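Local structure of glucokinase (Leishmania braziliensis MHOM/BR/75/M2904, 6EDI) at residues P40-V44 / G55-A59; V251-G256 / L267-P273; K179-K183 / V366-Q370; V208-V214 / L330-T334. The protein probably transfers a phosphate group from ATP to D-glucose, the reaction of a glucokinase, and is found as a dimer in an open conformation. All blocks are in the same frame, centred on the assembly; numbering follows the deposited sequence.

Overall arrangement
Contact 1 comes first along the chain and closes the short hairpin of strands 41-48 and 51-58 in the N-terminal sheet. The other three belong to the C-terminal six-stranded sheet and its surroundings and form an unbroken series of loops within loops. Contact 3 opens at 179-183, contact 4 at 208-214 and contact 2 at 251-256; they close in reverse order, at 267-273, 330-334 and 366-370, and none cross. Contact 4 lays helix 317-341 on that sheet and contact 3 sets helix 363-373 beside its edge strand. These two touch through Ile331, which meets Trp182 and Leu369. Contact 2, which reaches the dimer partner, has its centre about 46 Å from the centre of contact 1.

Contact 1 of 4, residues P40-V44 / G55-A59; sequences PIYVV and GFSQA
Phe56 lies beside Val43 and crosses the branch of Ile41 at a slant. Its CB is 4.0 Å from Ile41 CG2; beyond it the ring runs past two methyls of the opposite strand. Phe56 CD1 meets the same methyl, Ile41 CG2, at 3.6 Å, and Phe56 CE1 then rests 3.6 Å from Val43 CG2. The ring is approached obliquely by both methyls, while Phe106 makes an edge-to-face ring contact with it.

The backbones form an antiparallel beta hairpin. Val43 and Phe56 make a non-hydrogen-bonded pair between two hydrogen-bonded ones, Tyr42 with Ser57 and Val44 with Gly55. In proteins of the actin-like ATPase clan the turn of this first hairpin usually approaches the nucleotide phosphates.

Tyr42 O is gripped twice: Ser57 N donates at 2.7 Å with a bent N-H (142°), and Ser57 OG adds a bond of 2.9 Å. Placed between its own backbone N and carbonyl carbon (chi1 60°), that hydroxyl also touches Val44 CG1. Helix 399-409 covers this face, with Leu405 on Tyr42 and Ser57. Where the strands part, one water donates to Pro40 O and accepts from Ala59 N, at 2.9 Å from that nitrogen.

Contact 2 of 4, residues V251-G256 / L267-P273; sequences VQALAG and LDSTVAP
Ser269 O receives the amide of Gln252, whose NE2 donates to it at 2.8 Å with a moderately bent N-H (151°). The donor stands above the carbonyl plane of Ser269, 37° out of it. Gln252 leaves the helix with CG anti to its backbone N, on a CB that points off from the loop, and a bend at chi2 (59°) then folds the amide back. NE2 also lies 3.4 Å from Ser269 CB, so the amide end rests against the serine as well as bonding to it.

One turn on, Ala255 points its methyl toward the bend of the loop. Ala255 CB sits 3.5 Å from Val271 O and at a similar distance from Ser269 O, so two carbonyl oxygens border one small apolar group. Gly256 brings its backbone close: Gly256 CA is 3.6 Å from Ser269 CB.

Further along the loop, the ring of Pro273 lies against the helix, and Val251 crosses it nearly at a right angle. Val251 CG1 meets Pro273 CD at 3.5 Å, tighter than usual for two carbons. Leu254 comes in obliquely, its CD2 3.7 Å from Pro273 CG. Val251, Leu254 and Ala255 thus form an apolar seat for the proline ring.

Helix 245-259 is packed by helix 281-292, whose Phe286 touches Ala253 and Leu254, and Met240 lies against Val251 and Leu254. Trp242 of the second subunit packs on Val251 and Gln252, which places this helix-loop pair at the dimer interface.

Contact 3 of 4, residues K179-K183 / V366-Q370; sequences KVMWK and VKRLQ
A classic beta bulge in strand 178-182, the edge strand of the C-terminal six-stranded sheet, places Met181 and Trp182 together opposite Phe390 and sends the indole of Trp182 toward helix 363-373. With CG held between its backbone N and carbonyl carbon (chi1 57°), Trp182 lays its ring system alongside the helix.

Gln370 covers one face of the indole along its length. Gln370 CB stands 3.8 Å from the centroid of the six-membered ring and only 12° off its normal, a CH-pi contact. Its CG lies over the centre of the indole, and the extended chain carries the amide on to the five-membered ring. There Gln370 NE2 is 3.5 Å from Trp182 CG, with the amide and indole planes 23° apart. This is a stack of flat groups, and no hydrogen bond joins the two segments.

Met181 CB lies over the rim of the opposite face, and the ring of Phe390 also meets the indole. Val366 CG1 fills in at the edge, in the ring plane, 3.6 Å from Trp182 CE3, and it lies equally near Met181 O. Leu369 CB reaches Trp182 CZ3 at 4.0 Å from the next part of the helix surface. Leu369 also packs on Tyr327 and Ile331 of helix 317-341, tying the two helices together here.

Packing of a bulged edge strand against a flanking helix through a large aromatic residue, as here, is a helix-on-sheet contact at the margin of the second lobe of the actin-like ATPase fold.

Contact 4 of 4, residues V208-V214 / L330-T334; sequences VAPGTGV and LIGLT
Leu330 extends CG anti to its backbone N (chi1 174°), and chi2 of 70° then spreads its two methyls over different residues of the strand. The Leu330 and Val208 side chains slide past each other in opposite directions, CD1 of Leu330 lying 3.7 Å from Val208 CG1. The Pro210 ring crosses the leucine at about a right angle, and Leu330 CD2 lies 4.0 Å from Pro210 CG. Each branch of Leu330 thus has its own partner in strand 205-210.

Leu333, a turn further along and similarly extended, meets Val214 tip to tip, Leu333 CD2 being 4.1 Å from Val214 CG1. Val214 begins the next strand, so the helix touches two neighbouring strands of the sheet. Thr334 adds a looser touch through its methyl, CG2, which is 4.4 Å from Val208 CG2.

The contact is wholly apolar and buried, without a hydrogen bond across it. The 208-210 part of strand 205-210 and the helix segment run nearly antiparallel, at 160°, with their axes 10.5 Å apart. Leu348 of the adjoining strand 345-348 also packs on Leu330, while Glu276 accepts from the backbone N of Val214.

Helix 317-341 leads into strand 345-348, which lies beside and parallel to strand 205-210. Helix-on-sheet packing of this kind is characteristic of the ribonuclease H-like core of the actin-like ATPase clan, and the glycine-rich turn Gly211-Thr212-Gly213 at the strand end probably corresponds to the loop that meets the ATP phosphates in relatives.

Contact 1 of 4, residues P40-V44 / G55-A59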
loop_
_atom_site.group_PDB
_atom_site.type_symbol
_atom_site.label_atom_id
_atom_site.label_comp_id
_atom_site.label_asym_id
_atom_site.label_seq_id
_atom_site.Cartn_x
_atom_site.Cartn_y
_atom_site.Cartn_z
ATOM N N PRO A 40 -9.152 25.381 -14.858
ATOM C CA PRO A 40 -8.815 25.206 -13.446
ATOM C C PRO A 40 -7.366 25.609 -13.222
ATOM O O PRO A 40 -6.544 25.475 -14.125
ATOM C CB PRO A 40 -8.940 23.692 -13.236
ATOM C CG PRO A 40 -9.611 23.143 -14.489
ATOM C CD PRO A 40 -9.237 24.098 -15.574
ATOM N N ILE A 41 -7.062 26.101 -12.031
ATOM C CA ILE A 41 -5.689 26.397 -11.670
ATOM C C ILE A 41 -5.290 25.511 -10.496
ATOM O O ILE A 41 -5.993 25.452 -9.491
ATOM C CB ILE A 41 -5.509 27.872 -11.275
ATOM C CG1 ILE A 41 -5.863 28.796 -12.446
ATOM C CG2 ILE A 41 -4.076 28.120 -10.791
ATOM C CD1 ILE A 41 -4.901 28.690 -13.626
ATOM N N TYR A 42 -4.151 24.829 -10.622
ATOM C CA TYR A 42 -3.642 23.981 -9.550
ATOM C C TYR A 42 -2.404 24.648 -8.908
ATOM O O TYR A 42 -1.405 24.916 -9.580
ATOM C CB TYR A 42 -3.345 22.570 -10.086
ATOM C CG TYR A 42 -4.511 21.939 -10.853
ATOM C CD1 TYR A 42 -5.470 21.180 -10.195
ATOM C CD2 TYR A 42 -4.640 22.107 -12.230
ATOM C CE1 TYR A 42 -6.532 20.610 -10.885
ATOM C CE2 TYR A 42 -5.699 21.548 -12.933
ATOM C CZ TYR A 42 -6.639 20.796 -12.256
ATOM O OH TYR A 42 -7.683 20.236 -12.956
ATOM N N VAL A 43 -2.509 24.965 -7.619
ATOM C CA VAL A 43 -1.419 25.618 -6.898
ATOM C C VAL A 43 -0.376 24.564 -6.556
ATOM O O VAL A 43 -0.714 23.463 -6.080
ATOM C CB VAL A 43 -1.915 26.369 -5.652
ATOM C CG1 VAL A 43 -0.767 26.675 -4.707
ATOM C CG2 VAL A 43 -2.606 27.677 -6.071
ATOM N N VAL A 44 0.878 24.885 -6.857
ATOM C CA VAL A 44 1.968 23.942 -6.693
ATOM C C VAL A 44 3.049 24.568 -5.835
ATOM O O VAL A 44 3.267 25.792 -5.853
ATOM C CB VAL A 44 2.580 23.484 -8.058
ATOM C CG1 VAL A 44 1.503 23.058 -8.995
ATOM C CG2 VAL A 44 3.410 24.589 -8.696
ATOM N N GLY A 55 4.017 28.160 -7.046
ATOM C CA GLY A 55 3.444 28.641 -8.287
ATOM C C GLY A 55 2.121 28.005 -8.666
ATOM O O GLY A 55 1.353 27.585 -7.813
ATOM N N PHE A 56 1.875 27.946 -9.968
ATOM C CA PHE A 56 0.570 27.584 -10.499
ATOM C C PHE A 56 0.760 26.679 -11.694
ATOM O O PHE A 56 1.733 26.813 -12.439
ATOM C CB PHE A 56 -0.177 28.853 -10.922
ATOM C CG PHE A 56 -0.363 29.822 -9.813
ATOM C CD1 PHE A 56 -1.420 29.685 -8.932
ATOM C CD2 PHE A 56 0.551 30.853 -9.621
ATOM C CE1 PHE A 56 -1.586 30.570 -7.884
ATOM C CE2 PHE A 56 0.403 31.750 -8.583
ATOM C CZ PHE A 56 -0.664 31.617 -7.711
ATOM N N SER A 57 -0.169 25.751 -11.879
ATOM C CA SER A 57 -0.096 24.836 -13.006
ATOM C C SER A 57 -1.467 24.717 -13.648
ATOM O O SER A 57 -2.488 24.959 -13.006
ATOM C CB SER A 57 0.354 23.451 -12.549
ATOM O OG SER A 57 -0.568 22.942 -11.606
ATOM N N GLN A 58 -1.486 24.342 -14.918
ATOM C CA GLN A 58 -2.744 24.051 -15.582
ATOM C C GLN A 58 -2.440 23.092 -16.715
ATOM O O GLN A 58 -1.280 22.931 -17.098
ATOM C CB GLN A 58 -3.352 25.343 -16.128
ATOM C CG GLN A 58 -2.386 26.105 -17.011
ATOM C CD GLN A 58 -3.037 27.259 -17.742
ATOM O OE1 GLN A 58 -2.454 27.818 -18.671
ATOM N NE2 GLN A 58 -4.256 27.620 -17.335
ATOM N N ALA A 59 -3.474 22.435 -17.229
ATOM C CA ALA A 59 -3.342 21.638 -18.441
ATOM C C ALA A 59 -3.798 22.428 -19.674
ATOM O O ALA A 59 -3.785 23.659 -19.687
ATOM C CB ALA A 59 -4.145 20.356 -18.315
HETATM O O HOH W 1 -6.068 23.316 -16.284
#

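Contact 2 of 4, residues V251-G256 / L267-P273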
loop_
_atom_site.group_PDB
_atom_site.type_symbol
_atom_site.label_atom_id
_atom_site.label_comp_id
_atom_site.label_asym_id
_atom_site.label_seq_id
_atom_site.Cartn_x
_atom_site.Cartn_y
_atom_site.Cartn_z
ATOM N N VAL A 251 24.956 -9.512 1.561
ATOM C CA VAL A 251 24.040 -8.923 2.521
ATOM C C VAL A 251 24.725 -8.850 3.873
ATOM O O VAL A 251 24.616 -7.853 4.596
ATOM C CB VAL A 251 22.709 -9.712 2.633
ATOM C CG1 VAL A 251 21.799 -9.040 3.644
ATOM C CG2 VAL A 251 22.012 -9.822 1.261
ATOM N N GLN A 252 25.445 -9.919 4.206
ATOM C CA GLN A 252 26.207 -9.962 5.448
ATOM C C GLN A 252 27.197 -8.801 5.543
ATOM O O GLN A 252 27.291 -8.112 6.573
ATOM C CB GLN A 252 26.984 -11.279 5.555
ATOM C CG GLN A 252 27.772 -11.397 6.862
ATOM C CD GLN A 252 26.877 -11.309 8.088
ATOM O OE1 GLN A 252 26.294 -12.309 8.527
ATOM N NE2 GLN A 252 26.753 -10.114 8.641
ATOM N N ALA A 253 27.949 -8.596 4.470
ATOM C CA ALA A 253 28.962 -7.540 4.478
ATOM C C ALA A 253 28.294 -6.176 4.564
ATOM O O ALA A 253 28.793 -5.274 5.243
ATOM C CB ALA A 253 29.857 -7.636 3.251
ATOM N N LEU A 254 27.161 -6.025 3.873
ATOM C CA LEU A 254 26.427 -4.755 3.895
ATOM C C LEU A 254 25.926 -4.456 5.307
ATOM O O LEU A 254 26.055 -3.343 5.798
ATOM C CB LEU A 254 25.258 -4.771 2.892
ATOM C CG LEU A 254 24.454 -3.472 2.812
ATOM C CD1 LEU A 254 25.385 -2.320 2.419
ATOM C CD2 LEU A 254 23.275 -3.579 1.836
ATOM N N ALA A 255 25.382 -5.478 5.955
ATOM C CA ALA A 255 24.867 -5.376 7.317
ATOM C C ALA A 255 25.946 -4.931 8.309
ATOM O O ALA A 255 25.717 -4.045 9.141
ATOM C CB ALA A 255 24.291 -6.716 7.746
ATOM N N GLY A 256 27.102 -5.577 8.238
ATOM C CA GLY A 256 28.214 -5.241 9.115
ATOM C C GLY A 256 28.724 -3.840 8.855
ATOM O O GLY A 256 29.073 -3.097 9.781
ATOM N N LEU A 267 22.605 -1.986 16.519
ATOM C CA LEU A 267 22.704 -2.532 15.179
ATOM C C LEU A 267 23.828 -3.563 15.094
ATOM O O LEU A 267 24.987 -3.255 15.372
ATOM C CB LEU A 267 22.940 -1.391 14.195
ATOM C CG LEU A 267 22.145 -1.328 12.891
ATOM C CD1 LEU A 267 22.976 -1.852 11.725
ATOM C CD2 LEU A 267 20.836 -2.103 13.008
ATOM N N ASP A 268 23.465 -4.793 14.736
ATOM C CA ASP A 268 24.421 -5.878 14.572
ATOM C C ASP A 268 24.689 -6.113 13.102
ATOM O O ASP A 268 24.037 -5.525 12.238
ATOM C CB ASP A 268 23.850 -7.188 15.144
ATOM C CG ASP A 268 23.970 -7.277 16.643
ATOM O OD1 ASP A 268 25.120 -7.311 17.135
ATOM O OD2 ASP A 268 22.916 -7.337 17.321
ATOM N N SER A 269 25.640 -6.996 12.824
ATOM C CA SER A 269 25.773 -7.538 11.489
ATOM C C SER A 269 24.791 -8.704 11.354
ATOM O O SER A 269 24.639 -9.275 10.270
ATOM C CB SER A 269 27.206 -7.997 11.218
ATOM O OG SER A 269 27.548 -9.126 11.999
ATOM N N THR A 270 24.119 -9.055 12.452
ATOM C CA THR A 270 23.083 -10.103 12.394
ATOM C C THR A 270 21.728 -9.532 11.991
ATOM O O THR A 270 20.797 -10.288 11.720
ATOM C CB THR A 270 22.923 -10.892 13.720
ATOM O OG1 THR A 270 22.235 -10.092 14.694
ATOM C CG2 THR A 270 24.283 -11.343 14.262
ATOM N N VAL A 271 21.633 -8.204 11.957
ATOM C CA VAL A 271 20.405 -7.512 11.564
ATOM C C VAL A 271 20.417 -7.214 10.061
ATOM O O VAL A 271 21.351 -6.580 9.582
ATOM C CB VAL A 271 20.281 -6.162 12.296
ATOM C CG1 VAL A 271 18.906 -5.548 12.059
ATOM C CG2 VAL A 271 20.549 -6.313 13.794
ATOM N N ALA A 272 19.379 -7.636 9.330
ATOM C CA ALA A 272 19.278 -7.373 7.886
ATOM C C ALA A 272 19.395 -5.880 7.587
ATOM O O ALA A 272 18.868 -5.056 8.338
ATOM C CB ALA A 272 17.985 -7.915 7.328
ATOM N N PRO A 273 20.112 -5.520 6.513
ATOM C CA PRO A 273 20.141 -4.095 6.168
ATOM C C PRO A 273 18.914 -3.813 5.330
ATOM O O PRO A 273 18.329 -4.770 4.827
ATOM C CB PRO A 273 21.414 -3.961 5.332
ATOM C CG PRO A 273 21.600 -5.311 4.690
ATOM C CD PRO A 273 20.949 -6.338 5.615
#

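Contact 3 of 4, residues K179-K183 / V366-Q370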
loop_
_atom_site.group_PDB
_atom_site.type_symbol
_atom_site.label_atom_id
_atom_site.label_comp_id
_atom_site.label_asym_id
_atom_site.label_seq_id
_atom_site.Cartn_x
_atom_site.Cartn_y
_atom_site.Cartn_z
ATOM N N LYS A 179 10.516 5.325 -20.642
ATOM C CA LYS A 179 10.726 4.294 -21.663
ATOM C C LYS A 179 10.424 2.937 -21.063
ATOM O O LYS A 179 10.626 2.733 -19.860
ATOM C CB LYS A 179 12.180 4.291 -22.148
ATOM C CG LYS A 179 12.500 5.309 -23.202
ATOM C CD LYS A 179 13.270 4.652 -24.343
ATOM C CE LYS A 179 13.049 5.384 -25.669
ATOM N NZ LYS A 179 13.160 4.462 -26.851
ATOM N N VAL A 180 9.993 1.999 -21.898
ATOM C CA VAL A 180 9.672 0.664 -21.425
ATOM C C VAL A 180 10.932 -0.138 -21.200
ATOM O O VAL A 180 11.775 -0.237 -22.087
ATOM C CB VAL A 180 8.779 -0.081 -22.421
ATOM C CG1 VAL A 180 8.531 -1.516 -21.963
ATOM C CG2 VAL A 180 7.480 0.659 -22.571
ATOM N N MET A 181 11.081 -0.684 -20.003
ATOM C CA MET A 181 12.157 -1.634 -19.774
ATOM C C MET A 181 11.715 -2.990 -20.312
ATOM O O MET A 181 12.440 -3.635 -21.081
ATOM C CB MET A 181 12.508 -1.711 -18.291
ATOM C CG MET A 181 13.019 -0.406 -17.749
ATOM S SD MET A 181 13.254 -0.311 -15.959
ATOM C CE MET A 181 14.189 -1.815 -15.670
ATOM N N TRP A 182 10.520 -3.418 -19.895
ATOM C CA TRP A 182 9.901 -4.624 -20.418
ATOM C C TRP A 182 8.393 -4.641 -20.195
ATOM O O TRP A 182 7.874 -4.094 -19.213
ATOM C CB TRP A 182 10.554 -5.889 -19.858
ATOM C CG TRP A 182 10.544 -5.993 -18.361
ATOM C CD1 TRP A 182 9.473 -6.302 -17.564
ATOM C CD2 TRP A 182 11.663 -5.819 -17.484
ATOM N NE1 TRP A 182 9.861 -6.313 -16.244
ATOM C CE2 TRP A 182 11.203 -6.027 -16.169
ATOM C CE3 TRP A 182 13.012 -5.507 -17.686
ATOM C CZ2 TRP A 182 12.048 -5.931 -15.058
ATOM C CZ3 TRP A 182 13.855 -5.420 -16.584
ATOM C CH2 TRP A 182 13.373 -5.636 -15.287
ATOM N N LYS A 183 7.693 -5.264 -21.126
ATOM C CA LYS A 183 6.251 -5.279 -21.098
ATOM C C LYS A 183 5.809 -6.508 -20.324
ATOM O O LYS A 183 6.322 -7.601 -20.541
ATOM C CB LYS A 183 5.719 -5.299 -22.525
ATOM C CG LYS A 183 4.217 -5.399 -22.649
ATOM C CD LYS A 183 3.818 -5.470 -24.115
ATOM C CE LYS A 183 2.432 -6.035 -24.252
ATOM N NZ LYS A 183 1.905 -5.958 -25.653
ATOM N N VAL A 366 19.385 -5.155 -19.319
ATOM C CA VAL A 366 17.946 -5.218 -19.073
ATOM C C VAL A 366 17.482 -6.668 -18.912
ATOM O O VAL A 366 16.667 -6.979 -18.035
ATOM C CB VAL A 366 17.158 -4.539 -20.198
ATOM C CG1 VAL A 366 15.668 -4.707 -19.981
ATOM C CG2 VAL A 366 17.521 -3.075 -20.272
ATOM N N LYS A 367 18.024 -7.541 -19.760
ATOM C CA LYS A 367 17.741 -8.973 -19.721
ATOM C C LYS A 367 18.128 -9.559 -18.368
ATOM O O LYS A 367 17.362 -10.309 -17.763
ATOM C CB LYS A 367 18.515 -9.675 -20.841
ATOM C CG LYS A 367 18.092 -11.104 -21.117
ATOM C CD LYS A 367 18.477 -11.525 -22.534
ATOM C CE LYS A 367 17.699 -10.725 -23.573
ATOM N NZ LYS A 367 17.876 -11.251 -24.960
ATOM N N ARG A 368 19.311 -9.199 -17.889
ATOM C CA ARG A 368 19.798 -9.690 -16.601
ATOM C C ARG A 368 19.034 -9.095 -15.411
ATOM O O ARG A 368 18.953 -9.714 -14.349
ATOM C CB ARG A 368 21.299 -9.425 -16.469
ATOM C CG ARG A 368 22.117 -10.136 -17.544
ATOM C CD ARG A 368 21.788 -11.625 -17.577
ATOM N NE ARG A 368 22.208 -12.260 -16.333
ATOM C CZ ARG A 368 23.441 -12.704 -16.105
ATOM N NH1 ARG A 368 24.372 -12.604 -17.049
ATOM N NH2 ARG A 368 23.742 -13.253 -14.932
ATOM N N LEU A 369 18.483 -7.893 -15.584
ATOM C CA LEU A 369 17.634 -7.298 -14.557
ATOM C C LEU A 369 16.307 -8.024 -14.462
ATOM O O LEU A 369 15.823 -8.295 -13.362
ATOM C CB LEU A 369 17.387 -5.826 -14.850
ATOM C CG LEU A 369 18.574 -4.906 -14.618
ATOM C CD1 LEU A 369 18.161 -3.466 -14.853
ATOM C CD2 LEU A 369 19.122 -5.092 -13.221
ATOM N N GLN A 370 15.713 -8.322 -15.615
ATOM C CA GLN A 370 14.482 -9.092 -15.678
ATOM C C GLN A 370 14.754 -10.490 -15.128
ATOM O O GLN A 370 13.895 -11.107 -14.498
ATOM C CB GLN A 370 13.956 -9.154 -17.127
ATOM C CG GLN A 370 12.506 -9.567 -17.237
ATOM C CD GLN A 370 11.986 -9.622 -18.665
ATOM O OE1 GLN A 370 12.745 -9.839 -19.612
ATOM N NE2 GLN A 370 10.672 -9.452 -18.821
#

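Contact 4 of 4, residues V208-V214 / L330-T334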
loop_
_atom_site.group_PDB
_atom_site.type_symbol
_atom_site.label_atom_id
_atom_site.label_comp_id
_atom_site.label_asym_id
_atom_site.label_seq_id
_atom_site.Cartn_x
_atom_site.Cartn_y
_atom_site.Cartn_z
ATOM N N VAL A 208 9.320 3.668 -7.615
ATOM C CA VAL A 208 10.548 3.639 -6.818
ATOM C C VAL A 208 11.536 4.652 -7.406
ATOM O O VAL A 208 11.592 4.792 -8.619
ATOM C CB VAL A 208 11.152 2.222 -6.814
ATOM C CG1 VAL A 208 12.515 2.216 -6.160
ATOM C CG2 VAL A 208 10.231 1.281 -6.076
ATOM N N ALA A 209 12.285 5.364 -6.559
ATOM C CA ALA A 209 13.215 6.410 -7.030
ATOM C C ALA A 209 14.527 6.364 -6.271
ATOM O O ALA A 209 14.632 6.879 -5.151
ATOM C CB ALA A 209 12.596 7.778 -6.900
ATOM N N PRO A 210 15.547 5.750 -6.873
ATOM C CA PRO A 210 16.818 5.696 -6.141
ATOM C C PRO A 210 17.586 7.003 -6.240
ATOM O O PRO A 210 17.406 7.757 -7.193
ATOM C CB PRO A 210 17.586 4.569 -6.848
ATOM C CG PRO A 210 16.981 4.478 -8.222
ATOM C CD PRO A 210 15.545 4.906 -8.085
ATOM N N GLY A 211 18.423 7.257 -5.239
ATOM C CA GLY A 211 19.239 8.456 -5.155
ATOM C C GLY A 211 20.055 8.403 -3.878
ATOM O O GLY A 211 20.674 7.380 -3.583
ATOM N N THR A 212 20.048 9.490 -3.115
ATOM C CA THR A 212 20.616 9.486 -1.766
ATOM C C THR A 212 19.965 8.387 -0.928
ATOM O O THR A 212 20.652 7.573 -0.294
ATOM C CB THR A 212 20.453 10.867 -1.074
ATOM O OG1 THR A 212 21.607 11.675 -1.345
ATOM C CG2 THR A 212 20.288 10.716 0.440
ATOM N N GLY A 213 18.635 8.369 -0.935
ATOM C CA GLY A 213 17.884 7.293 -0.334
ATOM C C GLY A 213 17.120 6.636 -1.457
ATOM O O GLY A 213 17.366 6.931 -2.623
ATOM N N VAL A 214 16.199 5.747 -1.123
ATOM C CA VAL A 214 15.358 5.154 -2.143
ATOM C C VAL A 214 13.921 5.448 -1.772
ATOM O O VAL A 214 13.377 4.863 -0.831
ATOM C CB VAL A 214 15.623 3.635 -2.311
ATOM C CG1 VAL A 214 14.668 3.035 -3.353
ATOM C CG2 VAL A 214 17.047 3.408 -2.748
ATOM N N LEU A 330 18.262 -3.085 -6.636
ATOM C CA LEU A 330 17.099 -2.224 -6.816
ATOM C C LEU A 330 15.938 -3.061 -7.365
ATOM O O LEU A 330 14.813 -2.996 -6.865
ATOM C CB LEU A 330 17.409 -1.066 -7.764
ATOM C CG LEU A 330 16.165 -0.221 -8.078
ATOM C CD1 LEU A 330 15.761 0.563 -6.835
ATOM C CD2 LEU A 330 16.410 0.710 -9.263
ATOM N N ILE A 331 16.225 -3.869 -8.379
ATOM C CA ILE A 331 15.208 -4.740 -8.956
ATOM C C ILE A 331 14.752 -5.805 -7.942
ATOM O O ILE A 331 13.560 -6.159 -7.887
ATOM C CB ILE A 331 15.696 -5.365 -10.297
ATOM C CG1 ILE A 331 15.796 -4.283 -11.378
ATOM C CG2 ILE A 331 14.758 -6.470 -10.754
ATOM C CD1 ILE A 331 14.453 -3.663 -11.722
ATOM N N GLY A 332 15.687 -6.291 -7.125
ATOM C CA GLY A 332 15.338 -7.220 -6.052
ATOM C C GLY A 332 14.292 -6.648 -5.100
ATOM O O GLY A 332 13.361 -7.352 -4.690
ATOM N N LEU A 333 14.442 -5.365 -4.759
ATOM C CA LEU A 333 13.436 -4.657 -3.972
ATOM C C LEU A 333 12.127 -4.641 -4.734
ATOM O O LEU A 333 11.074 -4.920 -4.160
ATOM C CB LEU A 333 13.866 -3.216 -3.664
ATOM C CG LEU A 333 12.760 -2.266 -3.186
ATOM C CD1 LEU A 333 12.206 -2.632 -1.817
ATOM C CD2 LEU A 333 13.252 -0.830 -3.183
ATOM N N THR A 334 12.187 -4.323 -6.028
ATOM C CA THR A 334 10.958 -4.314 -6.831
ATOM C C THR A 334 10.320 -5.691 -6.970
ATOM O O THR A 334 9.132 -5.796 -7.241
ATOM C CB THR A 334 11.152 -3.731 -8.237
ATOM O OG1 THR A 334 11.995 -4.595 -9.014
ATOM C CG2 THR A 334 11.752 -2.333 -8.168
#